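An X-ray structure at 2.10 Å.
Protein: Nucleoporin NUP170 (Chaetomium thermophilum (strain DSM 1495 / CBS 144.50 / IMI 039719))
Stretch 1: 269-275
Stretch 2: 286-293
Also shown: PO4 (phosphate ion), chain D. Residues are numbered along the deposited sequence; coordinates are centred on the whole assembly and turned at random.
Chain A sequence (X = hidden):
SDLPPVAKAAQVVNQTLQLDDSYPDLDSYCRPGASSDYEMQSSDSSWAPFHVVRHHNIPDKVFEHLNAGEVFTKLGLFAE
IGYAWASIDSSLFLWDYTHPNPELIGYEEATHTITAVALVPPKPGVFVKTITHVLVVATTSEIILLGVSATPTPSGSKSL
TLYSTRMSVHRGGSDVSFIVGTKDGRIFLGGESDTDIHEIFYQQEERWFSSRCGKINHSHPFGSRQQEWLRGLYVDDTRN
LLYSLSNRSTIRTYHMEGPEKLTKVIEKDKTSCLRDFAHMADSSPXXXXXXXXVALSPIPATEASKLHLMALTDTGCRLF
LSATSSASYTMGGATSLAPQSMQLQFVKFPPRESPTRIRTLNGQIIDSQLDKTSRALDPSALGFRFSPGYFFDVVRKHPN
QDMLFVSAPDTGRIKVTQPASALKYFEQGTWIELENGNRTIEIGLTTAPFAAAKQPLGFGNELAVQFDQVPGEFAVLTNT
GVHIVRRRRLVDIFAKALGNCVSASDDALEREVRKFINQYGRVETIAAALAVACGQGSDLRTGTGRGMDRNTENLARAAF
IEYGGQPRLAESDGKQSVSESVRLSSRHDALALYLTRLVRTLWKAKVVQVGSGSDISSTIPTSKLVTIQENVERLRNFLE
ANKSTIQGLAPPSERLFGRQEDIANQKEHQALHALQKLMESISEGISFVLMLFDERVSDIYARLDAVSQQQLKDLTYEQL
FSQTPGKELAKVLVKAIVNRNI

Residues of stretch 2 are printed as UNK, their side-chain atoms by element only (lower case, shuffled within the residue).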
# COMPACT_ATOMS: atom_id res chain seq x y z
N ASP A 269 6.55 1.69 28.98
CA ASP A 269 5.47 2.55 29.44
C ASP A 269 5.70 3.99 28.98
O ASP A 269 6.74 4.34 28.43
CB ASP A 269 5.31 2.49 30.97
CG ASP A 269 6.59 2.87 31.72
OD1 ASP A 269 7.45 3.57 31.16
OD2 ASP A 269 6.70 2.46 32.89
N LYS A 270 4.68 4.83 29.19
CA LYS A 270 4.74 6.21 28.75
C LYS A 270 5.92 6.95 29.38
O LYS A 270 6.50 7.84 28.75
CB LYS A 270 3.43 6.92 29.07
CG LYS A 270 3.44 8.41 28.76
CD LYS A 270 2.04 9.00 28.70
CE LYS A 270 1.25 8.71 29.96
NZ LYS A 270 0.00 9.51 30.01
N THR A 271 6.28 6.59 30.62
CA THR A 271 7.43 7.21 31.26
C THR A 271 8.71 6.97 30.47
O THR A 271 9.53 7.87 30.31
CB THR A 271 7.58 6.68 32.69
OG1 THR A 271 6.38 6.93 33.42
CG2 THR A 271 8.76 7.34 33.39
N SER A 272 8.89 5.74 29.97
CA SER A 272 10.07 5.43 29.18
C SER A 272 10.09 6.24 27.89
O SER A 272 11.13 6.81 27.52
CB SER A 272 10.10 3.93 28.88
OG SER A 272 11.24 3.58 28.10
N CYS A 273 8.96 6.30 27.19
CA CYS A 273 8.86 7.15 26.01
C CYS A 273 9.21 8.60 26.35
O CYS A 273 9.94 9.26 25.60
CB CYS A 273 7.45 7.08 25.42
SG CYS A 273 7.06 5.52 24.59
N LEU A 274 8.68 9.10 27.47
CA LEU A 274 8.95 10.48 27.86
C LEU A 274 10.42 10.70 28.21
O LEU A 274 10.96 11.78 27.95
CB LEU A 274 8.07 10.87 29.04
CG LEU A 274 6.59 11.10 28.69
CD1 LEU A 274 5.73 11.05 29.94
CD2 LEU A 274 6.42 12.44 27.98
N ARG A 275 11.07 9.69 28.79
CA ARG A 275 12.49 9.82 29.10
C ARG A 275 13.32 9.89 27.82
O ARG A 275 14.22 10.73 27.70
CB ARG A 275 12.94 8.66 29.99
CG ARG A 275 14.39 8.74 30.42
CD ARG A 275 14.67 7.87 31.64
NE ARG A 275 13.97 6.59 31.58
CZ ARG A 275 12.85 6.31 32.24
NH1 ARG A 275 12.28 7.21 33.03
NH2 ARG A 275 12.29 5.11 32.11
N UNK A 286 3.84 19.43 23.67
CA UNK A 286 2.86 18.56 23.04
C UNK A 286 2.95 17.12 23.51
O UNK A 286 2.07 16.32 23.17
c UNK A 286 3.04 19.87 19.34
c UNK A 286 3.02 18.62 21.51
c UNK A 286 1.37 20.48 21.10
c UNK A 286 2.78 19.97 20.84
N UNK A 287 3.99 16.76 24.27
CA UNK A 287 4.17 15.40 24.76
C UNK A 287 4.63 15.47 26.21
O UNK A 287 5.80 15.78 26.48
c UNK A 287 4.26 11.13 25.04
c UNK A 287 6.47 12.49 24.09
c UNK A 287 6.57 11.15 24.40
c UNK A 287 5.17 14.63 23.90
c UNK A 287 4.17 12.47 24.72
c UNK A 287 5.46 10.47 24.87
c UNK A 287 5.27 13.17 24.24
N UNK A 288 3.72 15.17 27.14
CA UNK A 288 3.99 15.20 28.58
C UNK A 288 3.37 13.97 29.22
O UNK A 288 2.80 13.11 28.55
c UNK A 288 3.88 17.72 28.49
o UNK A 288 1.99 16.40 29.21
c UNK A 288 3.42 16.47 29.23
N UNK A 289 3.47 13.90 30.56
CA UNK A 289 2.85 12.81 31.29
C UNK A 289 1.33 12.85 31.22
O UNK A 289 0.68 11.84 31.52
o UNK A 289 2.55 15.08 32.97
c UNK A 289 3.30 12.84 32.76
c UNK A 289 2.68 13.98 33.54
o UNK A 289 2.34 13.77 34.71
N UNK A 290 0.75 13.99 30.84
CA UNK A 290 -0.69 14.10 30.64
C UNK A 290 -1.12 13.58 29.27
O UNK A 290 -2.31 13.28 29.08
n UNK A 290 -5.78 14.97 32.56
c UNK A 290 -3.45 15.15 31.65
c UNK A 290 -2.59 15.86 30.62
c UNK A 290 -4.87 15.70 31.63
c UNK A 290 -1.10 15.56 30.81
N UNK A 291 -0.19 13.45 28.33
CA UNK A 291 -0.52 13.07 26.96
C UNK A 291 -0.84 11.58 26.87
O UNK A 291 -0.23 10.75 27.55
o UNK A 291 1.00 14.80 26.23
c UNK A 291 0.29 13.18 24.58
c UNK A 291 0.65 13.42 26.04
N UNK A 292 -1.80 11.25 26.01
CA UNK A 292 -2.21 9.87 25.76
C UNK A 292 -1.76 9.44 24.37
O UNK A 292 -1.80 10.23 23.42
c UNK A 292 -4.26 9.94 27.27
o UNK A 292 -3.79 9.33 28.23
c UNK A 292 -3.74 9.72 25.86
n UNK A 292 -5.25 10.82 27.40
N UNK A 293 -1.34 8.18 24.25
CA UNK A 293 -1.11 7.55 22.95
C UNK A 293 -2.41 6.87 22.54
O UNK A 293 -2.92 6.00 23.26
c UNK A 293 0.19 5.79 21.68
c UNK A 293 1.35 7.26 23.37
c UNK A 293 0.05 6.54 23.02
c UNK A 293 2.55 6.34 23.55
P PO4 D . 14.45 2.88 29.89
O1 PO4 D . 13.69 4.17 29.70
O2 PO4 D . 13.50 1.77 30.27
O3 PO4 D . 15.47 3.07 30.99
O4 PO4 D . 15.16 2.53 28.61

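Position 286 carries four carbons, forked at the second, and none reaches stretch 1; the side chain is buried elsewhere in the structure. A fork one carbon beyond CB makes it Leu286.

At 287 a single carbon leads into a ring of six carbons with no heteroatom and no further substituent. CA-to-CB points sideways to the helix, yet the ring swings nearer and offers it two surfaces. Leu274 CD2 sits over one face, and Cys273 CB lies at the edge, near the ring plane. A bare six-carbon ring is Phe287. Leu274 CD2 stands 3.6 Å from the centroid of the Phe287 ring, 4° off the normal, an almost ideal CH-pi approach, while Cys273 CB is 4.0 Å from Phe287 CZ.

Position 288 has one carbon bearing one oxygen and one carbon, and its CA-to-CB bond points away from the helix. Its backbone is what stretch 1 meets: Leu274 CD2 packs 3.6 Å from C of position 288. The branched hydroxyl identifies Thr288. Thr288 OG1 accepts from the backbone N of position 290 at 3.2 Å.

Position 289 shows two carbons, the second carrying two oxygens. Its end leads away from the helix, and the contact is made closer in, where Leu274 CD1 lies 3.6 Å from CA and 4.1 Å from CB of position 289. The short carboxylate makes it Asp289.

Position 290 has four carbons in a row ending in nitrogen; its CA-to-CB bond points away from stretch 1, and the residue is exposed. That chain is Lys290, and it adds almost nothing to the buried area.

Position 291 again has one carbon carrying an oxygen and a carbon; its CA-to-CB bond points sideways, and the residue is now buried. It is Thr291. Thr291 OG1 accepts from Thr288 N at 2.9 Å, and Thr291 N donates to Thr288 O at 3.0 Å, so side chain and backbone together close a type I turn from Thr288 to Thr291.

Position 292 holds two carbons, the second with one oxygen and one nitrogen. Its CA-to-CB bond points away, though the end comes nearer, and its side-chain oxygen lies 4.2 Å from Lys270 NZ. The amide makes it Asn292.

Position 293 has four carbons forked at the first, one arm two carbons long. Its CA-to-CB bond points toward the helix, but the side chain comes no nearer than 4.7 Å to stretch 1. The fork defines Ile293.

The contact works by reading a turn through its backbone. Lys270, in the first turn of a helix capped by Asp269, extends its side chain so that Lys270 NZ donates to Asp289 O at 2.9 Å and to Thr291 O at 2.8 Å, two carbonyls that the turn holds within reach of one ammonium. One helical turn later, Leu274 sets CD2 on the Phe287 face and beside Thr288 C, and CD1 against Asp289 CA. The rule is economical: i and i+4 of a helix supply a donor and a pair of methyls, the turn supplies carbonyls, and the residue before it, Phe287, supplies a ring.

Stretch 2, residues 286-293: LFTDKTNI
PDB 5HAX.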